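Local coordinates for serine--tRNA ligase (Pyrococcus horikoshii, PDB 2DQ0), which catalyses the ATP-dependent attachment of serine to tRNA(Ser), and probably also to tRNA(Sec), as a homodimeric class II synthetase, at residues K160-V163 with D164-I168; K291-K294 with G295-V299. All coordinates share one frame; numbering follows the deposited sequence.

Contact 1. Residues K160-V163 with D164-I168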
loop_
_atom_site.group_PDB
_atom_site.type_symbol
_atom_site.label_atom_id
_atom_site.label_comp_id
_atom_site.label_asym_id
_atom_site.label_seq_id
_atom_site.Cartn_x
_atom_site.Cartn_y
_atom_site.Cartn_z
ATOM N N LYS A 160 -26.923 -5.298 16.696
ATOM C CA LYS A 160 -25.863 -6.188 16.233
ATOM C C LYS A 160 -24.458 -5.573 16.131
ATOM O O LYS A 160 -24.280 -4.348 16.077
ATOM C CB LYS A 160 -26.258 -6.790 14.875
ATOM C CG LYS A 160 -27.617 -7.492 14.871
ATOM C CD LYS A 160 -27.862 -8.324 13.599
ATOM C CE LYS A 160 -29.244 -9.004 13.589
ATOM N NZ LYS A 160 -30.420 -8.079 13.292
ATOM N N LEU A 161 -23.463 -6.450 16.117
ATOM C CA LEU A 161 -22.069 -6.041 15.988
ATOM C C LEU A 161 -21.812 -5.744 14.522
ATOM O O LEU A 161 -22.430 -6.361 13.631
ATOM C CB LEU A 161 -21.162 -7.161 16.436
ATOM C CG LEU A 161 -21.120 -7.231 17.953
ATOM C CD1 LEU A 161 -20.361 -8.507 18.334
ATOM C CD2 LEU A 161 -20.467 -5.951 18.529
ATOM N N HIS A 162 -20.891 -4.820 14.259
ATOM C CA HIS A 162 -20.630 -4.448 12.872
ATOM C C HIS A 162 -20.255 -5.637 11.978
ATOM O O HIS A 162 -20.668 -5.703 10.805
ATOM C CB HIS A 162 -19.558 -3.349 12.795
ATOM C CG HIS A 162 -18.165 -3.866 12.645
ATOM N ND1 HIS A 162 -17.392 -4.244 13.719
ATOM C CD2 HIS A 162 -17.399 -4.047 11.545
ATOM C CE1 HIS A 162 -16.207 -4.631 13.287
ATOM N NE2 HIS A 162 -16.186 -4.520 11.973
ATOM N N VAL A 163 -19.500 -6.583 12.537
ATOM C CA VAL A 163 -19.082 -7.752 11.786
ATOM C C VAL A 163 -20.318 -8.486 11.281
ATOM O O VAL A 163 -20.424 -8.826 10.109
ATOM C CB VAL A 163 -18.267 -8.712 12.655
ATOM C CG1 VAL A 163 -17.509 -9.674 11.769
ATOM C CG2 VAL A 163 -17.322 -7.926 13.568
ATOM N N ASP A 164 -21.275 -8.719 12.165
ATOM C CA ASP A 164 -22.470 -9.417 11.742
ATOM C C ASP A 164 -23.254 -8.637 10.705
ATOM O O ASP A 164 -23.819 -9.223 9.783
ATOM C CB ASP A 164 -23.318 -9.770 12.964
ATOM C CG ASP A 164 -22.622 -10.803 13.848
ATOM O OD1 ASP A 164 -22.333 -11.914 13.324
ATOM O OD2 ASP A 164 -22.340 -10.511 15.039
ATOM N N LEU A 165 -23.270 -7.314 10.835
ATOM C CA LEU A 165 -23.973 -6.481 9.881
ATOM C C LEU A 165 -23.293 -6.577 8.496
ATOM O O LEU A 165 -23.966 -6.631 7.467
ATOM C CB LEU A 165 -24.027 -5.033 10.394
ATOM C CG LEU A 165 -25.098 -4.801 11.483
ATOM C CD1 LEU A 165 -24.841 -3.493 12.216
ATOM C CD2 LEU A 165 -26.516 -4.790 10.856
ATOM N N LEU A 166 -21.967 -6.637 8.450
ATOM C CA LEU A 166 -21.330 -6.727 7.141
ATOM C C LEU A 166 -21.798 -7.971 6.421
ATOM O O LEU A 166 -21.951 -7.969 5.193
ATOM C CB LEU A 166 -19.809 -6.752 7.251
ATOM C CG LEU A 166 -19.139 -5.427 7.598
ATOM C CD1 LEU A 166 -17.741 -5.696 8.117
ATOM C CD2 LEU A 166 -19.096 -4.525 6.369
ATOM N N GLU A 167 -22.034 -9.023 7.201
ATOM C CA GLU A 167 -22.471 -10.318 6.696
ATOM C C GLU A 167 -23.885 -10.268 6.144
ATOM O O GLU A 167 -24.119 -10.635 5.003
ATOM C CB GLU A 167 -22.405 -11.355 7.817
ATOM C CG GLU A 167 -21.807 -12.713 7.435
ATOM C CD GLU A 167 -22.569 -13.432 6.330
ATOM O OE1 GLU A 167 -22.455 -13.034 5.149
ATOM O OE2 GLU A 167 -23.283 -14.405 6.651
ATOM N N ILE A 168 -24.832 -9.796 6.953
ATOM C CA ILE A 168 -26.212 -9.740 6.509
ATOM C C ILE A 168 -26.364 -8.747 5.348
ATOM O O ILE A 168 -27.254 -8.878 4.512
ATOM C CB ILE A 168 -27.171 -9.384 7.696
ATOM C CG1 ILE A 168 -27.207 -7.886 7.945
ATOM C CG2 ILE A 168 -26.713 -10.060 8.981
ATOM C CD1 ILE A 168 -28.500 -7.264 7.492
#

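Contact 2. Residues K291-K294 with G295-V299. With SSA (5'-O-(N-(L-seryl)-sulfamoyl)adenosine), chain G; SO4 (sulfate ion), chain D.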
loop_
_atom_site.group_PDB
_atom_site.type_symbol
_atom_site.label_atom_id
_atom_site.label_comp_id
_atom_site.label_asym_id
_atom_site.label_seq_id
_atom_site.Cartn_x
_atom_site.Cartn_y
_atom_site.Cartn_z
ATOM N N LYS A 291 -7.602 -10.227 19.659
ATOM C CA LYS A 291 -8.139 -9.619 20.876
ATOM C C LYS A 291 -9.652 -9.829 21.037
ATOM O O LYS A 291 -10.073 -10.509 21.977
ATOM C CB LYS A 291 -7.816 -8.118 20.936
ATOM C CG LYS A 291 -6.361 -7.784 21.253
ATOM C CD LYS A 291 -6.215 -6.340 21.729
ATOM C CE LYS A 291 -6.763 -6.162 23.136
ATOM N NZ LYS A 291 -6.005 -7.009 24.102
ATOM N N ASP A 292 -10.468 -9.253 20.143
ATOM C CA ASP A 292 -11.931 -9.419 20.228
ATOM C C ASP A 292 -12.814 -9.036 19.014
ATOM O O ASP A 292 -13.456 -9.917 18.435
ATOM C CB ASP A 292 -12.461 -8.723 21.485
ATOM C CG ASP A 292 -13.123 -9.697 22.448
ATOM O OD1 ASP A 292 -12.466 -10.683 22.848
ATOM O OD2 ASP A 292 -14.301 -9.482 22.804
ATOM N N THR A 293 -12.885 -7.755 18.639
ATOM C CA THR A 293 -13.707 -7.359 17.479
ATOM C C THR A 293 -13.074 -8.001 16.242
ATOM O O THR A 293 -11.934 -7.676 15.904
ATOM C CB THR A 293 -13.740 -5.831 17.294
ATOM O OG1 THR A 293 -14.155 -5.203 18.514
ATOM C CG2 THR A 293 -14.719 -5.466 16.197
ATOM N N LYS A 294 -13.821 -8.880 15.562
ATOM C CA LYS A 294 -13.306 -9.653 14.412
ATOM C C LYS A 294 -13.495 -9.211 12.958
ATOM O O LYS A 294 -13.210 -9.984 12.031
ATOM C CB LYS A 294 -13.783 -11.111 14.529
ATOM C CG LYS A 294 -14.691 -11.388 15.720
ATOM C CD LYS A 294 -16.002 -10.607 15.647
ATOM C CE LYS A 294 -16.703 -10.590 17.006
ATOM N NZ LYS A 294 -17.945 -9.778 17.002
ATOM N N GLY A 295 -13.943 -7.983 12.747
ATOM C CA GLY A 295 -14.137 -7.515 11.387
ATOM C C GLY A 295 -13.127 -6.508 10.857
ATOM O O GLY A 295 -12.003 -6.859 10.525
ATOM N N ILE A 296 -13.527 -5.245 10.772
ATOM C CA ILE A 296 -12.645 -4.213 10.247
ATOM C C ILE A 296 -12.327 -3.111 11.241
ATOM O O ILE A 296 -12.015 -1.974 10.867
ATOM C CB ILE A 296 -13.239 -3.575 8.986
ATOM C CG1 ILE A 296 -14.569 -2.887 9.310
ATOM C CG2 ILE A 296 -13.405 -4.619 7.919
ATOM C CD1 ILE A 296 -15.262 -2.237 8.079
ATOM N N PHE A 297 -12.408 -3.451 12.517
ATOM C CA PHE A 297 -12.115 -2.488 13.558
ATOM C C PHE A 297 -10.605 -2.321 13.751
ATOM O O PHE A 297 -10.108 -1.214 13.931
ATOM C CB PHE A 297 -12.721 -2.949 14.873
ATOM C CG PHE A 297 -12.550 -1.968 15.971
ATOM C CD1 PHE A 297 -13.331 -0.804 16.007
ATOM C CD2 PHE A 297 -11.559 -2.153 16.942
ATOM C CE1 PHE A 297 -13.126 0.173 16.994
ATOM C CE2 PHE A 297 -11.344 -1.176 17.942
ATOM C CZ PHE A 297 -12.138 -0.008 17.959
ATOM N N ARG A 298 -9.888 -3.436 13.746
ATOM C CA ARG A 298 -8.450 -3.410 13.937
ATOM C C ARG A 298 -7.835 -4.397 12.946
ATOM O O ARG A 298 -7.741 -5.602 13.196
ATOM C CB ARG A 298 -8.102 -3.781 15.391
ATOM C CG ARG A 298 -6.617 -3.941 15.636
ATOM C CD ARG A 298 -6.327 -4.391 17.046
ATOM N NE ARG A 298 -6.379 -3.281 17.979
ATOM C CZ ARG A 298 -7.304 -3.136 18.922
ATOM N NH1 ARG A 298 -8.266 -4.040 19.062
ATOM N NH2 ARG A 298 -7.253 -2.086 19.732
ATOM N N VAL A 299 -7.406 -3.861 11.815
ATOM C CA VAL A 299 -6.855 -4.675 10.769
ATOM C C VAL A 299 -5.489 -4.196 10.310
ATOM O O VAL A 299 -4.959 -3.185 10.779
ATOM C CB VAL A 299 -7.805 -4.660 9.595
ATOM C CG1 VAL A 299 -9.060 -5.441 9.941
ATOM C CG2 VAL A 299 -8.189 -3.195 9.276
HETATM N N10 SSA G . -1.686 10.168 12.463
HETATM C CA SSA G . -2.524 9.964 13.659
HETATM C CB SSA G . -3.805 10.748 13.563
HETATM O OG SSA G . -4.712 10.194 12.603
HETATM C C9 SSA G . -2.900 8.506 13.893
HETATM O O9 SSA G . -2.630 7.641 13.064
HETATM N N8 SSA G . -3.513 8.220 15.048
HETATM S S1 SSA G . -3.994 6.719 15.361
HETATM O O1S SSA G . -2.777 5.921 15.391
HETATM O O2S SSA G . -4.842 6.808 16.543
HETATM O "O5'" SSA G . -4.842 6.325 14.102
HETATM C "C5'" SSA G . -5.959 7.116 13.745
HETATM C "C4'" SSA G . -7.205 6.297 13.624
HETATM O "O4'" SSA G . -7.065 5.305 12.589
HETATM C "C3'" SSA G . -7.659 5.498 14.829
HETATM O "O3'" SSA G . -8.289 6.353 15.761
HETATM C "C2'" SSA G . -8.672 4.589 14.157
HETATM O "O2'" SSA G . -9.871 5.228 13.787
HETATM C "C1'" SSA G . -7.891 4.190 12.898
HETATM N N9 SSA G . -7.001 3.047 13.083
HETATM C C8 SSA G . -5.768 2.984 13.713
HETATM N N7 SSA G . -5.235 1.789 13.702
HETATM C C5 SSA G . -6.172 1.011 13.029
HETATM C C6 SSA G . -6.213 -0.368 12.694
HETATM N N6 SSA G . -5.243 -1.222 13.008
HETATM N N1 SSA G . -7.297 -0.831 11.999
HETATM C C2 SSA G . -8.274 0.044 11.672
HETATM N N3 SSA G . -8.347 1.367 11.941
HETATM C C4 SSA G . -7.263 1.782 12.637
HETATM S S SO4 D . -10.778 -5.228 21.026
HETATM O O1 SO4 D . -10.395 -5.371 19.606
HETATM O O2 SO4 D . -12.250 -5.264 21.120
HETATM O O3 SO4 D . -10.207 -6.318 21.846
HETATM O O4 SO4 D . -10.260 -3.943 21.527
HETATM O O HOH W 1 -11.475 -5.830 13.945
#

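Contact 1. Residues K160-V163 with D164-I168
Lys-160 meets Leu-165 with the root of its chain: Lys-160 CB lies 4.1 Å from Leu-165 CG, whereas the ammonium end runs off from the helix. Leu-165 CD1 lies beside the carbonyl oxygen of the same lysine, 4.0 Å from Lys-160 O. Leu-165 is thus held against the backbone entering the helix on one side, while its side chain also packs on Leu-418 of helix 410-420. Cutting Leu-165 back to an alanine removes the branched end that both neighbours touch, and is likely to open a gap between Lys-160 CB and Leu-418.

Leu-161 occupies the N-cap position, and its carbonyl starts the helical bonding: Leu-165 N donates to Leu-161 O at 3.1 Å. Its side chain has a polar neighbour, since Asp-164 OD2 comes within 3.8 Å of Leu-161 CB. The Asp-164 carboxyl carbon is anti to the carbonyl carbon (chi1 -67°), which turns the carboxylate back toward the start of the helix, where the helix end would probably favour a negative charge. This is the first turn of the short helix 162-168, bonded i to i+4.

His-162 supplies the next bond, Leu-166 N to His-162 O at 2.8 Å. The two side chains run side by side, His-162 CD2 lying 3.8 Å from Leu-166 CD1. At the far end of the ring, NE2 is hydrogen-bonded to Ile-296 N, and the backbone N of His-162 bonds to the carboxylate of Glu-419, so both nitrogens of this buried residue have a partner outside the helix.

Val-163 accepts a weak bond, Glu-167 N to Val-163 O at 3.3 Å, while its CG2 methyl sits over one face of the His-162 ring, offset toward the rim.

Contact 2. Residues K291-K294 with G295-V299
Thr-293 and Phe-297 make the apolar contact across the turn, Thr-293 CG2 lying 3.5 Å from Phe-297 CB. The methyl is anti to the backbone N (chi1 -54° for OG1), which sends it toward the phenylalanine and leaves the hydroxyl for the sulfate.

Water 1 ties the two arms at backbone level, donating to Thr-293 O (2.7 Å) and accepting from Arg-298 N (2.9 Å).

Charge gathers round the sulfate, which probably comes from the crystallisation liquor. Thr-293 OG1 donates to sulfate O2 at 3.2 Å, and Arg-298 NH1 to sulfate O4 with a nearly straight bond (170°). The anion sits at the edge of the guanidinium, while Lys-291 CD lies over one face, 4.1 Å from Arg-298 NH1. Arg-369 also bonds to this sulfate.

Toward the nucleotide, Val-299 hydrogen-bonds the adenine edge through its backbone: its N donates to SSA N1 at 3.0 Å, and its O accepts from SSA N6, while its CG2 methyl packs by the same edge.

This is the motif 2 loop of class II synthetases, linking antiparallel strands 273-282 and 301-311; Ile-296 packs on helix 410-420, Thr-293 rests on helix 162-168, and Phe-297 touches strand 367-376.

Contact 1 is a peripheral helix start, its centre about 31 Å from the centre of the chain, whereas contact 2, centred about 21 Å from that point, is an irregular loop that reaches the adenylate analogue. Each mixes buried and exposed residues. In contact 1, main-chain bonds repeat within one helix, and Leu-165 and Leu-166 are buried; in contact 2 no direct hydrogen bond crosses, but a water and a sulfate bridge the segments, while the ligand bonds to 295-299 alone. Both lean on helix 410-420. They also touch, with centres about 12 Å apart: Val-163 CG2 lies 3.5 Å from Gly-295 N, and Leu-161 packs on Lys-294, so the helix backs the loop beside the adenine.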